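Local structure of aspartate-semialdehyde dehydrogenase (Vibrio cholerae, 2R00) at residues Y209-V217 with I229-R237. The protein catalyses the NADPH-dependent reductive dephosphorylation of L-aspartyl-4-phosphate to L-aspartate-semialdehyde, a step in lysine and methionine biosynthesis. Numbering follows the deposited sequence.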
ATOM      1  N   TYR A 209      12.062 -12.400   1.274  1.00 28.60           N
ATOM      2  CA  TYR A 209      11.853 -11.480   0.159  1.00 27.54           C
ATOM      3  C   TYR A 209      11.952 -12.222  -1.160  1.00 27.71           C
ATOM      4  O   TYR A 209      12.718 -13.194  -1.291  1.00 27.76           O
ATOM      5  CB  TYR A 209      12.858 -10.327   0.201  1.00 27.08           C
ATOM      6  CG  TYR A 209      12.629  -9.391   1.360  1.00 26.04           C
ATOM      7  CD1 TYR A 209      13.138  -9.681   2.624  1.00 25.00           C
ATOM      8  CD2 TYR A 209      11.883  -8.223   1.200  1.00 25.22           C
ATOM      9  CE1 TYR A 209      12.927  -8.832   3.701  1.00 25.16           C
ATOM     10  CE2 TYR A 209      11.665  -7.360   2.274  1.00 24.49           C
ATOM     11  CZ  TYR A 209      12.185  -7.674   3.522  1.00 26.44           C
ATOM     12  OH  TYR A 209      11.978  -6.832   4.593  1.00 25.42           O
ATOM     13  N   THR A 210      11.170 -11.759  -2.129  1.00 27.07           N
ATOM     14  CA  THR A 210      11.165 -12.318  -3.475  1.00 26.76           C
ATOM     15  C   THR A 210      12.366 -11.849  -4.297  1.00 26.97           C
ATOM     16  O   THR A 210      12.933 -10.780  -4.025  1.00 26.67           O
ATOM     17  CB  THR A 210       9.898 -11.915  -4.234  1.00 26.80           C
ATOM     18  OG1 THR A 210       9.917 -10.501  -4.482  1.00 26.17           O
ATOM     19  CG2 THR A 210       8.638 -12.296  -3.429  1.00 25.96           C
ATOM     20  N   LYS A 211      12.717 -12.641  -5.313  1.00 26.59           N
ATOM     21  CA  LYS A 211      13.878 -12.389  -6.167  1.00 26.90           C
ATOM     22  C   LYS A 211      13.850 -10.963  -6.669  1.00 26.70           C
ATOM     23  O   LYS A 211      14.552  -9.622  -6.880  1.00 28.34           O
ATOM     24  CB  LYS A 211      13.885 -13.324  -7.377  1.00 27.20           C
ATOM     25  N   GLU A 212      12.176 -10.144  -7.369  1.00 29.78           N
ATOM     26  CA  GLU A 212      11.824  -8.753  -7.747  1.00 30.13           C
ATOM     27  C   GLU A 212      12.163  -7.807  -6.599  1.00 28.48           C
ATOM     28  O   GLU A 212      12.739  -6.750  -6.829  1.00 28.84           O
ATOM     29  CB  GLU A 212      10.348  -8.674  -8.117  1.00 30.12           C
ATOM     30  CG  GLU A 212       9.904  -7.365  -8.757  1.00 32.18           C
ATOM     31  CD  GLU A 212       8.406  -7.343  -9.049  1.00 32.92           C
ATOM     32  OE1 GLU A 212       7.969  -6.473  -9.840  1.00 37.30           O
ATOM     33  OE2 GLU A 212       7.667  -8.197  -8.497  1.00 35.75           O
ATOM     34  N   GLU A 213      11.829  -8.200  -5.370  1.00 26.98           N
ATOM     35  CA  GLU A 213      12.031  -7.328  -4.209  1.00 25.93           C
ATOM     36  C   GLU A 213      13.515  -7.117  -3.955  1.00 24.89           C
ATOM     37  O   GLU A 213      13.944  -5.994  -3.759  1.00 24.64           O
ATOM     38  CB  GLU A 213      11.313  -7.853  -2.959  1.00 26.08           C
ATOM     39  CG  GLU A 213       9.777  -7.740  -3.044  1.00 25.74           C
ATOM     40  CD  GLU A 213       9.014  -8.616  -2.042  1.00 25.95           C
ATOM     41  OE1 GLU A 213       9.628  -9.397  -1.279  1.00 23.54           O
ATOM     42  OE2 GLU A 213       7.774  -8.500  -2.014  1.00 25.42           O
ATOM     43  N   MET A 214      14.300  -8.196  -3.968  1.00 24.29           N
ATOM     44  CA  MET A 214      15.750  -8.086  -3.785  1.00 23.14           C
ATOM     45  C   MET A 214      16.378  -7.231  -4.880  1.00 22.85           C
ATOM     46  O   MET A 214      17.327  -6.487  -4.632  1.00 22.29           O
ATOM     47  CB  MET A 214      16.405  -9.476  -3.744  1.00 23.52           C
ATOM     48  CG  MET A 214      16.216 -10.220  -2.419  1.00 23.22           C
ATOM     49  SD  MET A 214      16.416  -9.214  -0.922  1.00 27.52           S
ATOM     50  CE  MET A 214      18.082  -8.520  -1.042  1.00 26.88           C
ATOM     51  N   LYS A 215      15.847  -7.332  -6.093  1.00 22.17           N
ATOM     52  CA  LYS A 215      16.379  -6.545  -7.207  1.00 22.73           C
ATOM     53  C   LYS A 215      16.222  -5.054  -6.969  1.00 22.52           C
ATOM     54  O   LYS A 215      17.112  -4.280  -7.301  1.00 21.89           O
ATOM     55  CB  LYS A 215      15.752  -6.970  -8.532  1.00 23.15           C
ATOM     56  CG  LYS A 215      16.441  -8.184  -9.143  1.00 23.92           C
ATOM     57  CD  LYS A 215      15.576  -8.945 -10.128  1.00 28.43           C
ATOM     58  CE  LYS A 215      14.586  -8.057 -10.857  1.00 30.47           C
ATOM     59  NZ  LYS A 215      15.207  -7.221 -11.907  1.00 35.23           N
ATOM     60  N   MET A 216      15.107  -4.664  -6.347  1.00 22.82           N
ATOM     61  CA  MET A 216      14.870  -3.278  -5.960  1.00 23.43           C
ATOM     62  C   MET A 216      15.879  -2.799  -4.914  1.00 22.87           C
ATOM     63  O   MET A 216      16.390  -1.681  -5.002  1.00 22.61           O
ATOM     64  CB  MET A 216      13.436  -3.117  -5.460  1.00 23.65           C
ATOM     65  CG  MET A 216      13.008  -1.688  -5.192  1.00 24.85           C
ATOM     66  SD  MET A 216      11.201  -1.449  -5.276  1.00 26.13           S
ATOM     67  CE  MET A 216      11.194   0.313  -5.576  1.00 25.46           C
ATOM     68  N   VAL A 217      16.180  -3.653  -3.938  1.00 22.05           N
ATOM     69  CA  VAL A 217      17.206  -3.354  -2.954  1.00 21.07           C
ATOM     70  C   VAL A 217      18.522  -3.043  -3.646  1.00 20.74           C
ATOM     71  O   VAL A 217      19.142  -2.027  -3.377  1.00 19.92           O
ATOM     72  CB  VAL A 217      17.436  -4.547  -1.991  1.00 21.32           C
ATOM     73  CG1 VAL A 217      18.592  -4.243  -1.040  1.00 20.79           C
ATOM     74  CG2 VAL A 217      16.167  -4.880  -1.209  1.00 19.70           C
ATOM     75  N   ILE A 229      22.535   1.872   3.195  1.00 33.73           N
ATOM     76  CA  ILE A 229      21.085   2.086   3.161  1.00 33.09           C
ATOM     77  C   ILE A 229      20.367   0.752   3.101  1.00 31.96           C
ATOM     78  O   ILE A 229      20.564  -0.040   2.175  1.00 32.08           O
ATOM     79  CB  ILE A 229      20.603   2.954   1.991  1.00 32.99           C
ATOM     80  CG1 ILE A 229      21.427   4.233   1.885  1.00 34.13           C
ATOM     81  CG2 ILE A 229      19.145   3.329   2.195  1.00 33.59           C
ATOM     82  CD1 ILE A 229      20.983   5.154   0.747  1.00 33.23           C
ATOM     83  N   MET A 230      19.535   0.508   4.103  1.00 31.10           N
ATOM     84  CA  MET A 230      18.691  -0.680   4.098  1.00 30.41           C
ATOM     85  C   MET A 230      17.380  -0.394   3.368  1.00 29.04           C
ATOM     86  O   MET A 230      16.779   0.669   3.530  1.00 28.94           O
ATOM     87  CB  MET A 230      18.472  -1.195   5.522  1.00 30.43           C
ATOM     88  CG  MET A 230      19.773  -1.705   6.202  1.00 34.19           C
ATOM     89  SD  MET A 230      20.542  -3.171   5.431  1.00 40.39           S
ATOM     90  CE  MET A 230      21.849  -2.429   4.439  1.00 38.66           C
ATOM     91  N   VAL A 231      16.974  -1.348   2.536  1.00 28.02           N
ATOM     92  CA  VAL A 231      15.782  -1.223   1.710  1.00 26.55           C
ATOM     93  C   VAL A 231      14.944  -2.480   1.910  1.00 25.95           C
ATOM     94  O   VAL A 231      15.434  -3.597   1.753  1.00 25.71           O
ATOM     95  CB  VAL A 231      16.130  -1.081   0.208  1.00 26.57           C
ATOM     96  CG1 VAL A 231      14.870  -0.754  -0.599  1.00 25.55           C
ATOM     97  CG2 VAL A 231      17.228  -0.009  -0.019  1.00 24.99           C
ATOM     98  N   ASN A 232      13.683  -2.290   2.260  1.00 25.23           N
ATOM     99  CA  ASN A 232      12.779  -3.403   2.538  1.00 24.61           C
ATOM    100  C   ASN A 232      11.520  -3.291   1.675  1.00 24.50           C
ATOM    101  O   ASN A 232      10.542  -2.660   2.083  1.00 24.10           O
ATOM    102  CB  ASN A 232      12.451  -3.400   4.034  1.00 24.39           C
ATOM    103  CG  ASN A 232      13.708  -3.459   4.894  1.00 23.67           C
ATOM    104  OD1 ASN A 232      14.450  -4.428   4.829  1.00 23.92           O
ATOM    105  ND2 ASN A 232      13.968  -2.406   5.665  1.00 22.12           N
ATOM    106  N   PRO A 233      11.564  -3.846   0.447  1.00 24.86           N
ATOM    107  CA  PRO A 233      10.433  -3.735  -0.463  1.00 25.06           C
ATOM    108  C   PRO A 233       9.399  -4.849  -0.326  1.00 25.71           C
ATOM    109  O   PRO A 233       9.738  -5.996   0.021  1.00 25.83           O
ATOM    110  CB  PRO A 233      11.087  -3.824  -1.859  1.00 25.15           C
ATOM    111  CG  PRO A 233      12.577  -3.956  -1.615  1.00 25.01           C
ATOM    112  CD  PRO A 233      12.681  -4.526  -0.220  1.00 24.68           C
ATOM    113  N   THR A 234       8.148  -4.489  -0.608  1.00 25.81           N
ATOM    114  CA  THR A 234       7.060  -5.437  -0.774  1.00 26.23           C
ATOM    115  C   THR A 234       6.434  -5.150  -2.132  1.00 26.95           C
ATOM    116  O   THR A 234       5.878  -4.078  -2.359  1.00 26.69           O
ATOM    117  CB  THR A 234       6.012  -5.313   0.348  1.00 25.96           C
ATOM    118  OG1 THR A 234       6.659  -5.463   1.614  1.00 25.92           O
ATOM    119  CG2 THR A 234       4.944  -6.410   0.213  1.00 26.42           C
ATOM    120  N   CYS A 235       6.571  -6.098  -3.053  1.00 28.18           N
ATOM    121  CA  CYS A 235       6.093  -5.907  -4.407  1.00 29.51           C
ATOM    122  C   CYS A 235       4.787  -6.666  -4.549  1.00 30.40           C
ATOM    123  O   CYS A 235       4.768  -7.899  -4.567  1.00 30.81           O
ATOM    124  CB  CYS A 235       7.158  -6.344  -5.421  1.00 29.54           C
ATOM    125  SG  CYS A 235       8.678  -5.336  -5.258  1.00 31.36           S
ATOM    126  N   VAL A 236       3.700  -5.903  -4.617  1.00 31.23           N
ATOM    127  CA  VAL A 236       2.345  -6.425  -4.513  1.00 32.29           C
ATOM    128  C   VAL A 236       1.635  -6.379  -5.859  1.00 32.87           C
ATOM    129  O   VAL A 236       1.731  -5.393  -6.601  1.00 32.97           O
ATOM    130  CB  VAL A 236       1.540  -5.620  -3.448  1.00 32.33           C
ATOM    131  CG1 VAL A 236       0.068  -5.931  -3.513  1.00 33.05           C
ATOM    132  CG2 VAL A 236       2.061  -5.930  -2.062  1.00 33.09           C
ATOM    133  N   ARG A 237       0.936  -7.459  -6.187  1.00 33.47           N
ATOM    134  CA  ARG A 237       0.126  -7.457  -7.391  1.00 34.13           C
ATOM    135  C   ARG A 237      -1.315  -7.160  -7.008  1.00 33.96           C
ATOM    136  O   ARG A 237      -1.848  -7.726  -6.039  1.00 33.57           O
ATOM    137  CB  ARG A 237       0.242  -8.782  -8.130  1.00 34.71           C
ATOM    138  CG  ARG A 237       0.737  -8.610  -9.550  1.00 37.63           C
ATOM    139  CD  ARG A 237       2.251  -8.688  -9.659  1.00 41.08           C
ATOM    140  NE  ARG A 237       2.778  -7.893 -10.778  1.00 44.13           N
ATOM    141  CZ  ARG A 237       2.765  -8.255 -12.066  1.00 46.31           C
ATOM    142  NH1 ARG A 237       2.230  -9.412 -12.445  1.00 47.18           N
ATOM    143  NH2 ARG A 237       3.277  -7.446 -12.991  1.00 46.12           N
TER
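A capping box at the start of helix 211-223 also ties that helix to strand 230-238. Glu-213 OE2 accepts from Cys-235 N at 2.9 Å, in a nearly straight bond (169°) on the anti side of the carboxylate. Glu-213 OE1 closes the box by accepting from Thr-210 N at 2.9 Å, from above the carboxylate plane. In return, Thr-210 OG1 caps Glu-213 N at 3.1 Å. OE1 also forms a salt bridge with Arg-296 of the second subunit, so this buried carboxylate is gripped at both oxygens.

Pro-233 fills the middle of the contact. Its CG lies 3.3 Å from Glu-213 O, and Met-216 CB packs on the same ring carbon. With Val-217 CG1 anti to the backbone N (chi1 176°), the other methyl, CG2, is set against Pro-233 CD, 3.6 Å away, and also touches Val-231. The Tyr-209 ring turns its edge to Pro-233 O, with CE2 at 3.3 Å. Its hydroxyl is hydrogen-bonded to Asn-299 O of the second subunit. Cys-235 SG rests 3.4 Å from Glu-213 CG. The extended Glu-212 chain brings OE2 against Cys-235 CB, while OE1 is hydrogen-bonded to Gln-158, a predicted substrate-binding residue.

Helix segment 211-217 runs roughly antiparallel to strand segment 230-237 (143°), packed at the subunit interface on the outermost strand, within this chain, of the dimerisation-domain mixed sheet of aspartate-semialdehyde dehydrogenases.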